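Alanine racemase (Actinobacillus succinogenes, PDB 3C3K) adopts the two-lobed periplasmic binding protein-like fold, which probably holds a small ligand in the cleft between its lobes. Local coordinates at residues N20-A25 / E240-K245. Numbering follows the deposited sequence.
Sequences NPFCAA and EQIGMK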
ATOM      1  N   ASN B  20      -4.525  -1.740   1.013  1.00 13.90           N
ATOM      2  CA  ASN B  20      -4.839  -2.328  -0.292  1.00 14.04           C
ATOM      3  C   ASN B  20      -4.224  -1.487  -1.407  1.00 12.22           C
ATOM      4  O   ASN B  20      -4.556  -0.340  -1.560  1.00 12.94           O
ATOM      5  CB  ASN B  20      -6.340  -2.390  -0.441  1.00 12.65           C
ATOM      6  CG  ASN B  20      -6.771  -3.106  -1.694  1.00 16.11           C
ATOM      7  OD1 ASN B  20      -5.947  -3.575  -2.472  1.00 12.52           O
ATOM      8  ND2 ASN B  20      -8.095  -3.216  -1.883  1.00 12.50           N
ATOM      9  N   PRO B  21      -3.263  -2.037  -2.168  1.00 13.28           N
ATOM     10  CA  PRO B  21      -2.631  -1.212  -3.207  1.00 13.16           C
ATOM     11  C   PRO B  21      -3.644  -0.659  -4.250  1.00 12.64           C
ATOM     12  O   PRO B  21      -3.319   0.263  -4.985  1.00 13.23           O
ATOM     13  CB  PRO B  21      -1.642  -2.196  -3.868  1.00 14.05           C
ATOM     14  CG  PRO B  21      -2.218  -3.617  -3.404  1.00 14.82           C
ATOM     15  CD  PRO B  21      -2.707  -3.395  -2.100  1.00 12.97           C
ATOM     16  N   PHE B  22      -4.825  -1.259  -4.377  1.00 12.94           N
ATOM     17  CA  PHE B  22      -5.851  -0.714  -5.281  1.00 13.60           C
ATOM     18  C   PHE B  22      -6.307   0.644  -4.738  1.00 14.22           C
ATOM     19  O   PHE B  22      -6.470   1.627  -5.477  1.00 13.24           O
ATOM     20  CB  PHE B  22      -7.068  -1.671  -5.333  1.00 15.59           C
ATOM     21  CG  PHE B  22      -8.306  -1.084  -6.033  1.00 14.04           C
ATOM     22  CD1 PHE B  22      -8.396  -1.101  -7.414  1.00 16.10           C
ATOM     23  CD2 PHE B  22      -9.336  -0.532  -5.303  1.00 13.47           C
ATOM     24  CE1 PHE B  22      -9.514  -0.600  -8.059  1.00 17.02           C
ATOM     25  CE2 PHE B  22     -10.453  -0.023  -5.933  1.00 15.00           C
ATOM     26  CZ  PHE B  22     -10.540  -0.060  -7.311  1.00 15.03           C
ATOM     27  N   CYS B  23      -6.519   0.716  -3.421  1.00 14.16           N
ATOM     28  CA  CYS B  23      -6.866   2.031  -2.857  1.00 14.56           C
ATOM     29  C   CYS B  23      -5.832   3.065  -3.162  1.00 14.46           C
ATOM     30  O   CYS B  23      -6.197   4.154  -3.493  1.00 17.37           O
ATOM     31  CB  CYS B  23      -7.085   1.967  -1.382  1.00 16.42           C
ATOM     32  SG  CYS B  23      -8.494   0.876  -1.034  1.00 17.34           S
ATOM     33  N   ALA B  24      -4.540   2.751  -3.004  1.00 14.66           N
ATOM     34  CA  ALA B  24      -3.489   3.712  -3.207  1.00 13.44           C
ATOM     35  C   ALA B  24      -3.508   4.212  -4.625  1.00 11.95           C
ATOM     36  O   ALA B  24      -3.221   5.376  -4.878  1.00 13.03           O
ATOM     37  CB  ALA B  24      -2.078   3.095  -2.841  1.00 14.61           C
ATOM     38  N   ALA B  25      -3.789   3.333  -5.570  1.00 10.00           N
ATOM     39  CA  ALA B  25      -3.877   3.689  -6.972  1.00 10.70           C
ATOM     40  C   ALA B  25      -5.082   4.559  -7.228  1.00 11.99           C
ATOM     41  O   ALA B  25      -4.991   5.503  -7.983  1.00 11.97           O
ATOM     42  CB  ALA B  25      -3.947   2.433  -7.904  1.00 11.93           C
ATOM     43  N   GLU B 240      -6.185   4.398 -11.463  1.00 14.68           N
ATOM     44  CA  GLU B 240      -6.029   5.837 -11.527  1.00 17.54           C
ATOM     45  C   GLU B 240      -7.169   6.590 -12.220  1.00 17.23           C
ATOM     46  O   GLU B 240      -7.609   7.616 -11.705  1.00 17.56           O
ATOM     47  CB  GLU B 240      -4.698   6.200 -12.152  1.00 16.12           C
ATOM     48  CG  GLU B 240      -4.219   7.561 -11.773  1.00 23.40           C
ATOM     49  CD  GLU B 240      -2.746   7.784 -12.164  1.00 30.19           C
ATOM     50  OE1 GLU B 240      -1.870   7.024 -11.705  1.00 30.91           O
ATOM     51  OE2 GLU B 240      -2.471   8.694 -12.969  1.00 37.22           O
ATOM     52  N   GLN B 241      -7.603   6.130 -13.396  1.00 17.45           N
ATOM     53  CA  GLN B 241      -8.788   6.686 -14.105  1.00 17.37           C
ATOM     54  C   GLN B 241     -10.077   6.636 -13.281  1.00 15.68           C
ATOM     55  O   GLN B 241     -10.838   7.579 -13.305  1.00 15.55           O
ATOM     56  CB  GLN B 241      -9.013   6.012 -15.485  1.00 18.14           C
ATOM     57  CG  GLN B 241      -7.819   6.229 -16.500  1.00 21.40           C
ATOM     58  CD  GLN B 241      -8.139   5.895 -17.983  1.00 24.66           C
ATOM     59  OE1 GLN B 241      -7.699   6.602 -18.909  1.00 31.28           O
ATOM     60  NE2 GLN B 241      -8.901   4.813 -18.210  1.00 30.90           N
ATOM     61  N   ILE B 242     -10.317   5.557 -12.543  1.00 14.09           N
ATOM     62  CA  ILE B 242     -11.383   5.538 -11.541  1.00 13.45           C
ATOM     63  C   ILE B 242     -11.343   6.706 -10.560  1.00 13.69           C
ATOM     64  O   ILE B 242     -12.351   7.369 -10.389  1.00 13.68           O
ATOM     65  CB  ILE B 242     -11.452   4.162 -10.827  1.00 13.98           C
ATOM     66  CG1 ILE B 242     -11.827   3.079 -11.832  1.00  8.57           C
ATOM     67  CG2 ILE B 242     -12.471   4.159  -9.603  1.00 15.62           C
ATOM     68  CD1 ILE B 242     -11.677   1.734 -11.248  1.00 15.87           C
ATOM     69  N   GLY B 243     -10.203   6.968  -9.918  1.00 13.27           N
ATOM     70  CA  GLY B 243     -10.077   8.150  -9.025  1.00 11.07           C
ATOM     71  C   GLY B 243     -10.194   9.493  -9.761  1.00 12.94           C
ATOM     72  O   GLY B 243     -10.844  10.419  -9.280  1.00 12.10           O
ATOM     73  N   MET B 244      -9.575   9.626 -10.925  1.00 12.46           N
ATOM     74  CA  MET B 244      -9.648  10.929 -11.617  1.00 14.49           C
ATOM     75  C   MET B 244     -11.118  11.212 -11.979  1.00 14.99           C
ATOM     76  O   MET B 244     -11.605  12.346 -11.824  1.00 13.51           O
ATOM     77  CB  MET B 244      -8.778  10.898 -12.865  1.00 13.73           C
ATOM     78  CG  MET B 244      -7.287  10.717 -12.631  1.00 18.02           C
ATOM     79  SD  MET B 244      -6.255  10.570 -14.155  1.00 15.84           S
ATOM     80  CE  MET B 244      -7.019   9.252 -14.842  1.00 21.28           C
ATOM     81  N   LYS B 245     -11.838  10.160 -12.382  1.00 14.87           N
ATOM     82  CA  LYS B 245     -13.228  10.308 -12.831  1.00 14.74           C
ATOM     83  C   LYS B 245     -14.100  10.591 -11.638  1.00 15.65           C
ATOM     84  O   LYS B 245     -15.024  11.413 -11.729  1.00 17.77           O
ATOM     85  CB  LYS B 245     -13.685   9.067 -13.674  1.00 14.52           C
ATOM     86  CG  LYS B 245     -15.166   9.141 -14.260  1.00 16.94           C
ATOM     87  CD  LYS B 245     -15.359  10.424 -15.085  1.00 23.01           C
ATOM     88  CE  LYS B 245     -16.035  10.196 -16.404  1.00 32.15           C
ATOM     89  NZ  LYS B 245     -15.904  11.417 -17.300  1.00 32.50           N
TER
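Phe22 turns the edge of its ring to Ile242, whose CD1 lies close to the ring plane, 4.5 Å from Phe22 CZ. The pair joins two helices of the lobe built on the six-stranded parallel sheet, in a periplasmic binding protein-like fold: 21-35 follows the first strand, and 239-254 leads back to strand 264-266 at one margin of that sheet. Both side chains are buried, but the touch is light, and the helices bury only 126 Å² between these segments. Phe22 reaches across because its ring stands trans to the backbone N (chi1 169°); Ser239 and Gln237 pack on it from the start of helix 239-254 and the loop before it, Asp220 from another loop, and a glycerol molecule sits nearby.

One turn on, the two helix backbones draw closer. Ala25 O comes to 3.7 Å from Glu240 CA, a van der Waals approach of backbone to backbone, while the methyl of Ala25 approaches Glu240 N at 4.6 Å. Glu240 holds its first two torsions extended (chi1 -157°, chi2 168°), which carries the carboxylate past Ala25 toward Lys32, further along helix 21-35; there OE2 forms a salt bridge with it, so the same two helices are also tied by charge. Helix 21-35, which packs Ala24 on another of its faces against Ala19 of the second subunit, starts at Asn20, its N-cap: ND2 is hydrogen-bonded to the glycerol, and OD1 accepts from Phe22 N at 3.2 Å, the donor standing above the amide's carbonyl plane.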